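Local coordinates for protein esterase A (Caulobacter crescentus, PDB 5GKV) that probably hydrolyses ester substrates as a penicillin-binding protein homologue of the serine beta-lactamase family, at residues G39-R44 with R64-P69; V68-D73 with V361-G366; I316-G321 with F338-W343; P327-Y330 with T334-A337. All coordinates share one frame; numbering follows the deposited sequence.

Interaction 1 of 4, residues G39-R44 with R64-P69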
loop_
_atom_site.group_PDB
_atom_site.type_symbol
_atom_site.label_atom_id
_atom_site.label_comp_id
_atom_site.label_asym_id
_atom_site.label_seq_id
_atom_site.Cartn_x
_atom_site.Cartn_y
_atom_site.Cartn_z
ATOM N N GLY A 39 22.654 3.695 -6.401
ATOM C CA GLY A 39 21.601 3.271 -5.489
ATOM C C GLY A 39 20.199 3.270 -6.072
ATOM O O GLY A 39 19.271 2.728 -5.447
ATOM N N GLU A 40 20.026 3.846 -7.260
ATOM C CA GLU A 40 18.707 4.058 -7.839
ATOM C C GLU A 40 18.722 3.718 -9.317
ATOM O O GLU A 40 19.784 3.638 -9.952
ATOM C CB GLU A 40 18.254 5.527 -7.688
ATOM C CG GLU A 40 18.078 6.000 -6.247
ATOM C CD GLU A 40 16.762 5.532 -5.608
ATOM O OE1 GLU A 40 16.199 4.487 -6.015
ATOM O OE2 GLU A 40 16.288 6.229 -4.682
ATOM N N LEU A 41 17.514 3.559 -9.865
ATOM C CA LEU A 41 17.288 3.741 -11.297
ATOM C C LEU A 41 16.596 5.090 -11.481
ATOM O O LEU A 41 17.235 6.065 -11.876
ATOM C CB LEU A 41 16.467 2.592 -11.885
ATOM C CG LEU A 41 16.127 2.678 -13.378
ATOM C CD1 LEU A 41 17.426 2.825 -14.211
ATOM C CD2 LEU A 41 15.337 1.447 -13.826
ATOM N N GLY A 42 15.308 5.169 -11.146
ATOM C CA GLY A 42 14.630 6.446 -11.041
ATOM C C GLY A 42 13.768 6.480 -9.793
ATOM O O GLY A 42 13.380 5.436 -9.246
ATOM N N ALA A 43 13.470 7.700 -9.336
ATOM C CA ALA A 43 12.698 7.828 -8.107
ATOM C C ALA A 43 12.070 9.212 -8.012
ATOM O O ALA A 43 12.544 10.185 -8.613
ATOM C CB ALA A 43 13.571 7.563 -6.869
ATOM N N ARG A 44 11.015 9.286 -7.216
ATOM C CA ARG A 44 10.378 10.555 -6.898
ATOM C C ARG A 44 9.988 10.532 -5.428
ATOM O O ARG A 44 9.498 9.511 -4.916
ATOM C CB ARG A 44 9.155 10.797 -7.799
ATOM C CG ARG A 44 8.588 12.216 -7.742
ATOM C CD ARG A 44 7.465 12.372 -8.756
ATOM N NE ARG A 44 6.991 13.749 -8.900
ATOM C CZ ARG A 44 6.027 14.087 -9.759
ATOM N NH1 ARG A 44 5.447 13.145 -10.506
ATOM N NH2 ARG A 44 5.633 15.336 -9.858
ATOM N N ARG A 64 14.954 0.881 -18.055
ATOM C CA ARG A 64 16.173 0.150 -17.709
ATOM C C ARG A 64 17.360 0.574 -18.569
ATOM O O ARG A 64 18.502 0.475 -18.119
ATOM C CB ARG A 64 15.954 -1.366 -17.811
ATOM C CG ARG A 64 15.269 -1.977 -16.561
ATOM C CD ARG A 64 15.021 -3.488 -16.711
ATOM N NE ARG A 64 14.205 -3.783 -17.887
ATOM C CZ ARG A 64 12.889 -3.978 -17.849
ATOM N NH1 ARG A 64 12.242 -3.909 -16.691
ATOM N NH2 ARG A 64 12.216 -4.245 -18.961
ATOM N N LYS A 65 17.118 1.064 -19.789
ATOM C CA LYS A 65 18.198 1.533 -20.660
ATOM C C LYS A 65 18.760 2.894 -20.258
ATOM O O LYS A 65 19.773 3.320 -20.831
ATOM C CB LYS A 65 17.720 1.605 -22.115
ATOM C CG LYS A 65 17.517 0.258 -22.787
ATOM C CD LYS A 65 17.269 0.436 -24.280
ATOM C CE LYS A 65 16.222 -0.525 -24.810
ATOM N NZ LYS A 65 15.946 -0.235 -26.256
ATOM N N ARG A 66 18.143 3.573 -19.290
ATOM C CA ARG A 66 18.581 4.901 -18.834
ATOM C C ARG A 66 18.584 5.920 -19.974
ATOM O O ARG A 66 19.460 6.784 -20.046
ATOM C CB ARG A 66 19.963 4.848 -18.166
ATOM C CG ARG A 66 19.977 4.068 -16.862
ATOM C CD ARG A 66 21.356 4.059 -16.181
ATOM N NE ARG A 66 21.161 3.343 -14.934
ATOM C CZ ARG A 66 21.003 3.923 -13.751
ATOM N NH1 ARG A 66 21.104 5.237 -13.624
ATOM N NH2 ARG A 66 20.756 3.174 -12.690
ATOM N N GLN A 67 17.606 5.817 -20.867
ATOM C CA GLN A 67 17.424 6.780 -21.948
ATOM C C GLN A 67 16.221 7.692 -21.760
ATOM O O GLN A 67 16.028 8.598 -22.576
ATOM C CB GLN A 67 17.278 6.047 -23.293
ATOM C CG GLN A 67 18.531 5.223 -23.672
ATOM C CD GLN A 67 18.291 4.232 -24.805
ATOM O OE1 GLN A 67 17.169 4.081 -25.275
ATOM N NE2 GLN A 67 19.358 3.554 -25.253
ATOM N N VAL A 68 15.394 7.464 -20.744
ATOM C CA VAL A 68 14.142 8.204 -20.559
ATOM C C VAL A 68 14.110 8.728 -19.128
ATOM O O VAL A 68 14.272 7.936 -18.194
ATOM C CB VAL A 68 12.908 7.322 -20.813
ATOM C CG1 VAL A 68 11.603 8.109 -20.518
ATOM C CG2 VAL A 68 12.917 6.737 -22.222
ATOM N N PRO A 69 13.899 10.017 -18.895
ATOM C CA PRO A 69 13.923 10.513 -17.512
ATOM C C PRO A 69 12.705 10.057 -16.717
ATOM O O PRO A 69 11.593 9.942 -17.245
ATOM C CB PRO A 69 13.947 12.040 -17.676
ATOM C CG PRO A 69 13.454 12.288 -19.063
ATOM C CD PRO A 69 13.872 11.115 -19.882
HETATM O O HOH W 1 19.947 6.513 -11.374
#
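Leu41 and Arg64 mark the nearest backbone approach, with CA atoms 7.4 Å apart. Residues 39-44 run from a loop into strand 42-49. Residues 64-69 form an irregular loop that follows strand 52-60. No backbone pairing joins the two segments. The link is made by the Leu41 and Arg66 side chains and the Glu40 carbonyl. Arg66 sits in a left-handed backbone conformation (phi 59°). Its side chain is extended from CG to NE and reaches the strand entrance. There NH2 donates a hydrogen bond of 2.9 Å to Glu40 O, with an N-H...O angle of 151°. The carbonyl oxygen lies in the guanidinium plane and is met on a lone pair. Strands 42-49 and 52-60 are antiparallel neighbours in the central sheet of the beta-lactamase fold, and the loop folds back from the second over the start of the first. Leu41 CD1 lies over one face of the Arg66 guanidinium, toward its rim, and is 3.7 Å from Arg66 NH2. CG of Leu41 is anti to the backbone N (chi1 178°), which sends the branch toward the loop. The other methyl, Leu41 CD2, rests 4.2 Å from Arg64 CA. Arg66 NH1 holds a water at 2.8 Å, and that water also lies near Leu41 O and, more weakly, Glu40 O. The Glu40 carboxylate turns elsewhere, to Tyr360 and Arg374. The Arg64 guanidinium bonds the Leu221 carbonyl.

Interaction 2 of 4, residues V68-D73 with V361-G366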
loop_
_atom_site.group_PDB
_atom_site.type_symbol
_atom_site.label_atom_id
_atom_site.label_comp_id
_atom_site.label_asym_id
_atom_site.label_seq_id
_atom_site.Cartn_x
_atom_site.Cartn_y
_atom_site.Cartn_z
ATOM N N VAL A 68 15.394 7.464 -20.744
ATOM C CA VAL A 68 14.142 8.204 -20.559
ATOM C C VAL A 68 14.110 8.728 -19.128
ATOM O O VAL A 68 14.272 7.936 -18.194
ATOM C CB VAL A 68 12.908 7.322 -20.813
ATOM C CG1 VAL A 68 11.603 8.109 -20.518
ATOM C CG2 VAL A 68 12.917 6.737 -22.222
ATOM N N PRO A 69 13.899 10.017 -18.895
ATOM C CA PRO A 69 13.923 10.513 -17.512
ATOM C C PRO A 69 12.705 10.057 -16.717
ATOM O O PRO A 69 11.593 9.942 -17.245
ATOM C CB PRO A 69 13.947 12.040 -17.676
ATOM C CG PRO A 69 13.454 12.288 -19.063
ATOM C CD PRO A 69 13.872 11.115 -19.882
ATOM N N PHE A 70 12.934 9.793 -15.428
ATOM C CA PHE A 70 11.847 9.586 -14.468
ATOM C C PHE A 70 11.227 10.948 -14.175
ATOM O O PHE A 70 11.830 11.767 -13.474
ATOM C CB PHE A 70 12.396 8.938 -13.201
ATOM C CG PHE A 70 11.355 8.265 -12.342
ATOM C CD1 PHE A 70 10.530 9.025 -11.501
ATOM C CD2 PHE A 70 11.207 6.881 -12.353
ATOM C CE1 PHE A 70 9.606 8.418 -10.686
ATOM C CE2 PHE A 70 10.267 6.257 -11.538
ATOM C CZ PHE A 70 9.455 7.016 -10.716
ATOM N N GLY A 71 10.036 11.197 -14.715
ATOM C CA GLY A 71 9.546 12.552 -14.859
ATOM C C GLY A 71 8.185 12.796 -14.240
ATOM O O GLY A 71 7.619 11.928 -13.563
ATOM N N PRO A 72 7.629 13.995 -14.479
ATOM C CA PRO A 72 6.364 14.372 -13.823
ATOM C C PRO A 72 5.207 13.427 -14.077
ATOM O O PRO A 72 4.346 13.283 -13.196
ATOM C CB PRO A 72 6.070 15.764 -14.410
ATOM C CG PRO A 72 7.387 16.322 -14.732
ATOM C CD PRO A 72 8.249 15.144 -15.168
ATOM N N ASP A 73 5.137 12.792 -15.251
ATOM C CA ASP A 73 4.011 11.919 -15.560
ATOM C C ASP A 73 4.391 10.441 -15.518
ATOM O O ASP A 73 3.609 9.590 -15.952
ATOM C CB ASP A 73 3.422 12.308 -16.927
ATOM C CG ASP A 73 3.064 13.811 -17.012
ATOM O OD1 ASP A 73 2.508 14.377 -16.031
ATOM O OD2 ASP A 73 3.364 14.442 -18.055
ATOM N N VAL A 361 8.505 6.755 -4.221
ATOM C CA VAL A 361 8.107 5.858 -5.303
ATOM C C VAL A 361 9.311 5.688 -6.221
ATOM O O VAL A 361 9.842 6.676 -6.736
ATOM C CB VAL A 361 6.894 6.400 -6.075
ATOM C CG1 VAL A 361 6.561 5.464 -7.240
ATOM C CG2 VAL A 361 5.668 6.545 -5.120
ATOM N N MET A 362 9.752 4.450 -6.415
ATOM C CA MET A 362 10.968 4.219 -7.187
ATOM C C MET A 362 10.799 2.962 -8.017
ATOM O O MET A 362 9.875 2.178 -7.803
ATOM C CB MET A 362 12.205 4.097 -6.276
ATOM C CG MET A 362 12.367 2.721 -5.577
ATOM S SD MET A 362 10.964 2.094 -4.587
ATOM C CE MET A 362 10.822 0.442 -5.271
ATOM N N ASN A 363 11.720 2.748 -8.964
ATOM C CA ASN A 363 11.607 1.560 -9.798
ATOM C C ASN A 363 12.772 0.586 -9.669
ATOM O O ASN A 363 12.667 -0.528 -10.189
ATOM C CB ASN A 363 11.396 1.937 -11.280
ATOM C CG ASN A 363 12.519 2.783 -11.859
ATOM O OD1 ASN A 363 13.390 3.256 -11.145
ATOM N ND2 ASN A 363 12.473 3.005 -13.177
ATOM N N LYS A 364 13.843 0.938 -8.969
ATOM C CA LYS A 364 14.861 -0.048 -8.604
ATOM C C LYS A 364 14.448 -0.727 -7.294
ATOM O O LYS A 364 14.398 -0.092 -6.233
ATOM C CB LYS A 364 16.241 0.588 -8.496
ATOM C CG LYS A 364 17.335 -0.423 -8.104
ATOM C CD LYS A 364 18.712 0.232 -8.114
ATOM C CE LYS A 364 19.802 -0.718 -7.598
ATOM N NZ LYS A 364 19.953 -1.904 -8.500
ATOM N N GLN A 365 14.143 -2.019 -7.372
ATOM C CA GLN A 365 13.631 -2.754 -6.220
ATOM C C GLN A 365 14.776 -3.204 -5.325
ATOM O O GLN A 365 15.735 -3.817 -5.798
ATOM C CB GLN A 365 12.815 -3.953 -6.699
ATOM C CG GLN A 365 11.641 -3.530 -7.568
ATOM C CD GLN A 365 10.732 -4.694 -7.964
ATOM O OE1 GLN A 365 11.197 -5.790 -8.268
ATOM N NE2 GLN A 365 9.435 -4.455 -7.944
ATOM N N GLY A 366 14.682 -2.889 -4.036
ATOM C CA GLY A 366 15.599 -3.416 -3.048
ATOM C C GLY A 366 15.068 -4.719 -2.479
ATOM O O GLY A 366 14.091 -5.290 -2.962
#
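Phe70 meets the Asn363 amide and the Val361 carbonyl obliquely, through CD2, CE2 and CZ. Atom CE2 of Phe70 comes to 4.2 Å from Asn363 CG, and CD2 is equally far from Asn363 ND2. Further along the ring, Phe70 CZ stands 4.0 Å from Val361 O. The ring and the amide plane are 71° apart, so the two flat groups do not stack. The side chains run past each other in opposite directions. The contact is therefore van der Waals in kind, between an aromatic ring and polar groups whose hydrogen bonds are made elsewhere. Phe70 has CG anti to its own nitrogen (chi1 -161°), and this carries the ring inward from the loop. Asn363 differs, with CG between its backbone N and carbonyl carbon (chi1 59°). Its amide is gripped at both ends. OD1 accepts from Gly42 N, and ND2 reaches the carbonyl oxygens of Phe61 and Asp220. These bonds should fix the rotation of the amide. Val361 O is likewise engaged, with the backbone of Arg44 in the adjacent strand. All three touching residues are buried. The ring of Phe70 also touches Thr76 of strand 76-77 and Arg44 of strand 42-49, while Val361, near the end of strand 356-362, packs on Ala270 and Leu273 of helix 270-281.

Interaction 3 of 4, residues I316-G321 with F338-W343; sequences ISWGAG and FGHSGW
His340 is where residues 338-343 meet residues 316-321, through Trp318 and Gly321. The second segment starts at Phe338, whose ring packs edge-to-face with Phe322 and on helix 294-301. After Gly339 the strand brings in His340. Its CD2 lies 3.3 Å from Gly321 O, which sits in the plane of the imidazole, at its edge. His340 NE2 is 3.7 Å from Trp318 CZ3 and close to the indole plane. Trp318 has CG anti to the carbonyl carbon (chi1 -74°), which brings the far end of the indole to His340. The two six- and five-membered rings form an oblique aromatic pair, planes at 35° and centroids 5.8 Å apart. A water links the groups further: it donates to Gly321 O at 2.7 Å and bonds His340 NE2 at 2.9 Å. His340 also touches Lys83 and Ala84 of helix 82-95. Its ND1 donates to Ser341 O at 3.0 Å, straight enough (158°) to hold the ring's rotation. The oxygen is used on a lone pair and lies almost exactly in the imidazole plane. Ser341 O also accepts from Ser80 OG. Ser341 OG turns to Tyr331. Beyond Gly342, Trp343 meets Phe79 edge-to-face. Ser80 to Lys83 reads Ser-Thr-Thr-Lys, the SxxK motif of this family, and His-Ser-Gly at 340-342 is consistent with the counterpart of its KTG motif, on the sheet strand that lines the active site.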
loop_
_atom_site.group_PDB
_atom_site.type_symbol
_atom_site.label_atom_id
_atom_site.label_comp_id
_atom_site.label_asym_id
_atom_site.label_seq_id
_atom_site.Cartn_x
_atom_site.Cartn_y
_atom_site.Cartn_z
ATOM N N ILE A 316 5.096 -5.835 14.142
ATOM C CA ILE A 316 4.215 -4.904 13.442
ATOM C C ILE A 316 3.020 -4.576 14.323
ATOM O O ILE A 316 2.448 -5.458 14.981
ATOM C CB ILE A 316 3.746 -5.467 12.077
ATOM C CG1 ILE A 316 4.956 -5.751 11.184
ATOM C CG2 ILE A 316 2.739 -4.507 11.385
ATOM C CD1 ILE A 316 4.609 -6.465 9.868
ATOM N N SER A 317 2.659 -3.295 14.345
ATOM C CA SER A 317 1.407 -2.818 14.915
ATOM C C SER A 317 0.473 -2.543 13.739
ATOM O O SER A 317 0.752 -1.669 12.913
ATOM C CB SER A 317 1.644 -1.559 15.749
ATOM O OG SER A 317 0.431 -0.945 16.176
ATOM N N TRP A 318 -0.612 -3.304 13.649
ATOM C CA TRP A 318 -1.571 -3.184 12.552
ATOM C C TRP A 318 -2.794 -2.391 12.988
ATOM O O TRP A 318 -3.388 -2.692 14.033
ATOM C CB TRP A 318 -2.035 -4.562 12.076
ATOM C CG TRP A 318 -1.043 -5.343 11.270
ATOM C CD1 TRP A 318 -0.410 -6.498 11.639
ATOM C CD2 TRP A 318 -0.605 -5.047 9.936
ATOM N NE1 TRP A 318 0.405 -6.930 10.622
ATOM C CE2 TRP A 318 0.303 -6.055 9.565
ATOM C CE3 TRP A 318 -0.894 -4.017 9.021
ATOM C CZ2 TRP A 318 0.939 -6.068 8.322
ATOM C CZ3 TRP A 318 -0.262 -4.028 7.787
ATOM C CH2 TRP A 318 0.641 -5.049 7.444
ATOM N N GLY A 319 -3.172 -1.397 12.179
ATOM C CA GLY A 319 -4.517 -0.870 12.153
ATOM C C GLY A 319 -5.386 -1.687 11.215
ATOM O O GLY A 319 -5.083 -2.836 10.888
ATOM N N ALA A 320 -6.479 -1.073 10.757
ATOM C CA ALA A 320 -7.410 -1.750 9.844
ATOM C C ALA A 320 -6.903 -1.633 8.400
ATOM O O ALA A 320 -7.459 -0.924 7.553
ATOM C CB ALA A 320 -8.818 -1.189 10.001
ATOM N N GLY A 321 -5.834 -2.388 8.123
ATOM C CA GLY A 321 -5.168 -2.393 6.837
ATOM C C GLY A 321 -3.968 -1.470 6.730
ATOM O O GLY A 321 -3.071 -1.734 5.920
ATOM N N PHE A 338 1.090 6.391 10.222
ATOM C CA PHE A 338 0.601 5.162 9.608
ATOM C C PHE A 338 0.689 5.273 8.093
ATOM O O PHE A 338 0.722 6.372 7.523
ATOM C CB PHE A 338 -0.852 4.865 10.018
ATOM C CG PHE A 338 -1.818 5.958 9.645
ATOM C CD1 PHE A 338 -2.042 7.022 10.504
ATOM C CD2 PHE A 338 -2.508 5.921 8.439
ATOM C CE1 PHE A 338 -2.926 8.016 10.170
ATOM C CE2 PHE A 338 -3.388 6.936 8.093
ATOM C CZ PHE A 338 -3.607 7.979 8.970
ATOM N N GLY A 339 0.653 4.116 7.447
ATOM C CA GLY A 339 0.735 4.069 5.993
ATOM C C GLY A 339 0.892 2.640 5.536
ATOM O O GLY A 339 0.356 1.713 6.151
ATOM N N HIS A 340 1.621 2.469 4.442
ATOM C CA HIS A 340 1.956 1.124 4.018
ATOM C C HIS A 340 3.150 1.206 3.085
ATOM O O HIS A 340 3.394 2.240 2.447
ATOM C CB HIS A 340 0.763 0.424 3.351
ATOM C CG HIS A 340 0.718 -1.056 3.594
ATOM N ND1 HIS A 340 1.598 -1.939 3.002
ATOM C CD2 HIS A 340 -0.111 -1.809 4.359
ATOM C CE1 HIS A 340 1.329 -3.169 3.413
ATOM N NE2 HIS A 340 0.292 -3.117 4.233
ATOM N N SER A 341 3.912 0.123 3.045
ATOM C CA SER A 341 5.084 0.037 2.197
ATOM C C SER A 341 4.874 -1.039 1.142
ATOM O O SER A 341 3.984 -1.883 1.259
ATOM C CB SER A 341 6.345 -0.261 3.022
ATOM O OG SER A 341 6.506 0.730 4.023
ATOM N N GLY A 342 5.718 -1.003 0.117
ATOM C CA GLY A 342 5.563 -1.879 -1.023
ATOM C C GLY A 342 6.835 -2.651 -1.312
ATOM O O GLY A 342 7.947 -2.221 -0.987
ATOM N N TRP A 343 6.642 -3.825 -1.915
ATOM C CA TRP A 343 7.728 -4.665 -2.410
ATOM C C TRP A 343 8.766 -3.843 -3.170
ATOM O O TRP A 343 8.452 -3.193 -4.169
ATOM C CB TRP A 343 7.138 -5.747 -3.325
ATOM C CG TRP A 343 8.168 -6.648 -3.931
ATOM C CD1 TRP A 343 8.776 -6.507 -5.152
ATOM C CD2 TRP A 343 8.696 -7.847 -3.356
ATOM N NE1 TRP A 343 9.669 -7.541 -5.361
ATOM C CE2 TRP A 343 9.634 -8.377 -4.276
ATOM C CE3 TRP A 343 8.467 -8.529 -2.158
ATOM C CZ2 TRP A 343 10.340 -9.549 -4.028
ATOM C CZ3 TRP A 343 9.169 -9.695 -1.915
ATOM C CH2 TRP A 343 10.096 -10.193 -2.845
HETATM O O HOH W 2 -2.287 -4.158 4.885
#

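Interaction 4 of 4, residues P327-Y330 with T334-A337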
loop_
_atom_site.group_PDB
_atom_site.type_symbol
_atom_site.label_atom_id
_atom_site.label_comp_id
_atom_site.label_asym_id
_atom_site.label_seq_id
_atom_site.Cartn_x
_atom_site.Cartn_y
_atom_site.Cartn_z
ATOM N N PRO A 327 6.594 -0.282 16.062
ATOM C CA PRO A 327 7.821 0.072 16.778
ATOM C C PRO A 327 9.047 0.286 15.886
ATOM O O PRO A 327 10.155 0.404 16.406
ATOM C CB PRO A 327 8.046 -1.155 17.664
ATOM C CG PRO A 327 7.658 -2.288 16.758
ATOM C CD PRO A 327 6.481 -1.745 15.912
ATOM N N ASN A 328 8.878 0.318 14.563
ATOM C CA ASN A 328 10.050 0.361 13.699
ATOM C C ASN A 328 10.395 1.763 13.221
ATOM O O ASN A 328 11.558 2.013 12.882
ATOM C CB ASN A 328 9.840 -0.574 12.500
ATOM C CG ASN A 328 9.495 -1.994 12.930
ATOM O OD1 ASN A 328 10.331 -2.688 13.499
ATOM N ND2 ASN A 328 8.253 -2.426 12.667
ATOM N N PHE A 329 9.419 2.672 13.190
ATOM C CA PHE A 329 9.638 4.085 12.872
ATOM C C PHE A 329 10.232 4.279 11.479
ATOM O O PHE A 329 11.031 5.190 11.241
ATOM C CB PHE A 329 10.498 4.755 13.950
ATOM C CG PHE A 329 9.816 4.792 15.284
ATOM C CD1 PHE A 329 8.931 5.817 15.589
ATOM C CD2 PHE A 329 10.012 3.769 16.207
ATOM C CE1 PHE A 329 8.258 5.837 16.812
ATOM C CE2 PHE A 329 9.342 3.783 17.431
ATOM C CZ PHE A 329 8.469 4.815 17.731
ATOM N N TYR A 330 9.810 3.442 10.537
ATOM C CA TYR A 330 10.225 3.637 9.159
ATOM C C TYR A 330 9.522 4.810 8.490
ATOM O O TYR A 330 9.944 5.204 7.399
ATOM C CB TYR A 330 9.983 2.362 8.354
ATOM C CG TYR A 330 10.817 1.195 8.824
ATOM C CD1 TYR A 330 12.154 1.365 9.204
ATOM C CD2 TYR A 330 10.275 -0.083 8.872
ATOM C CE1 TYR A 330 12.920 0.280 9.620
ATOM C CE2 TYR A 330 11.029 -1.165 9.288
ATOM C CZ TYR A 330 12.338 -0.984 9.656
ATOM O OH TYR A 330 13.064 -2.080 10.057
ATOM N N THR A 334 7.023 9.770 14.568
ATOM C CA THR A 334 5.738 9.765 15.258
ATOM C C THR A 334 5.203 8.341 15.369
ATOM O O THR A 334 4.912 7.701 14.351
ATOM C CB THR A 334 4.742 10.660 14.531
ATOM O OG1 THR A 334 5.313 11.967 14.394
ATOM C CG2 THR A 334 3.455 10.769 15.314
ATOM N N ALA A 335 5.050 7.859 16.610
ATOM C CA ALA A 335 4.646 6.470 16.820
ATOM C C ALA A 335 3.309 6.165 16.159
ATOM O O ALA A 335 3.131 5.080 15.594
ATOM C CB ALA A 335 4.588 6.151 18.319
ATOM N N GLU A 336 2.361 7.108 16.199
ATOM C CA GLU A 336 1.010 6.873 15.703
ATOM C C GLU A 336 0.824 7.287 14.242
ATOM O O GLU A 336 -0.305 7.259 13.744
ATOM C CB GLU A 336 -0.036 7.577 16.591
ATOM C CG GLU A 336 0.041 9.107 16.665
ATOM C CD GLU A 336 1.078 9.624 17.683
ATOM O OE1 GLU A 336 1.916 8.843 18.189
ATOM O OE2 GLU A 336 1.061 10.840 17.968
ATOM N N ALA A 337 1.897 7.653 13.541
ATOM C CA ALA A 337 1.796 7.775 12.090
ATOM C C ALA A 337 1.522 6.399 11.485
ATOM O O ALA A 337 1.710 5.364 12.131
ATOM C CB ALA A 337 3.076 8.380 11.512
#
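Phe329 points its CE1 and CZ atoms at the backbone and methyl of Ala335. The ring approaches obliquely, so one corner of it does most of the touching. Phe329 CE1 is 3.7 Å from Ala335 CA and 3.8 Å from Ala335 N. The methyl comes next, with Ala335 CB 4.0 Å from Phe329 CE1 and 4.1 Å from Phe329 CZ. Phe329 sits in a left-handed backbone conformation (phi 60°). Its CG is anti to the carbonyl carbon and beside the nitrogen (chi1 -65°), which swings the ring across to the returning chain. Thr334 joins through its backbone: its carbonyl carbon C is 4.2 Å from Phe329 CE1. Thr334 OG1 bonds Asp351. The target of the ring is a type I beta turn from Thr334 to Ala337, with Ala335 at its second position. Ala337 N closes the turn on Thr334 O at 3.1 Å. Asn325 ND2 also donates to Thr334 O, and Ala335 is tied by a backbone bond to Glu326. The turn is thus held by several polar links that do not involve the ring. Both segments belong to the loop between strands 323-324 and 338-341, and the contact joins its two limbs. Its chemistry is mainly apolar: the ring meets a methyl and the backbone beside it, the phenylalanine stays partly exposed, and the pairing rests on van der Waals fit and the shedding of water.

In the fold
Interactions 1 and 2 are closely coupled. Their centres lie about 6 Å apart, they share Val68 and Pro69, and Leu41 CB packs 3.2 Å from Asn363 OD1. They use neighbouring strands, 42-49 and 356-362, of the central sheet. Interaction 3 lies on the same sheet, further across, with its centre about 23 Å from that of interaction 2. The two still touch where Gln365 NE2 packs 3.5 Å from Trp343 CD1. Interaction 3 borders the probable active site around Ser80. Interaction 4 belongs to the loop leading into strand 338-341; its centre is about 11 Å from that of interaction 3 and about 30 Å from that of interaction 1.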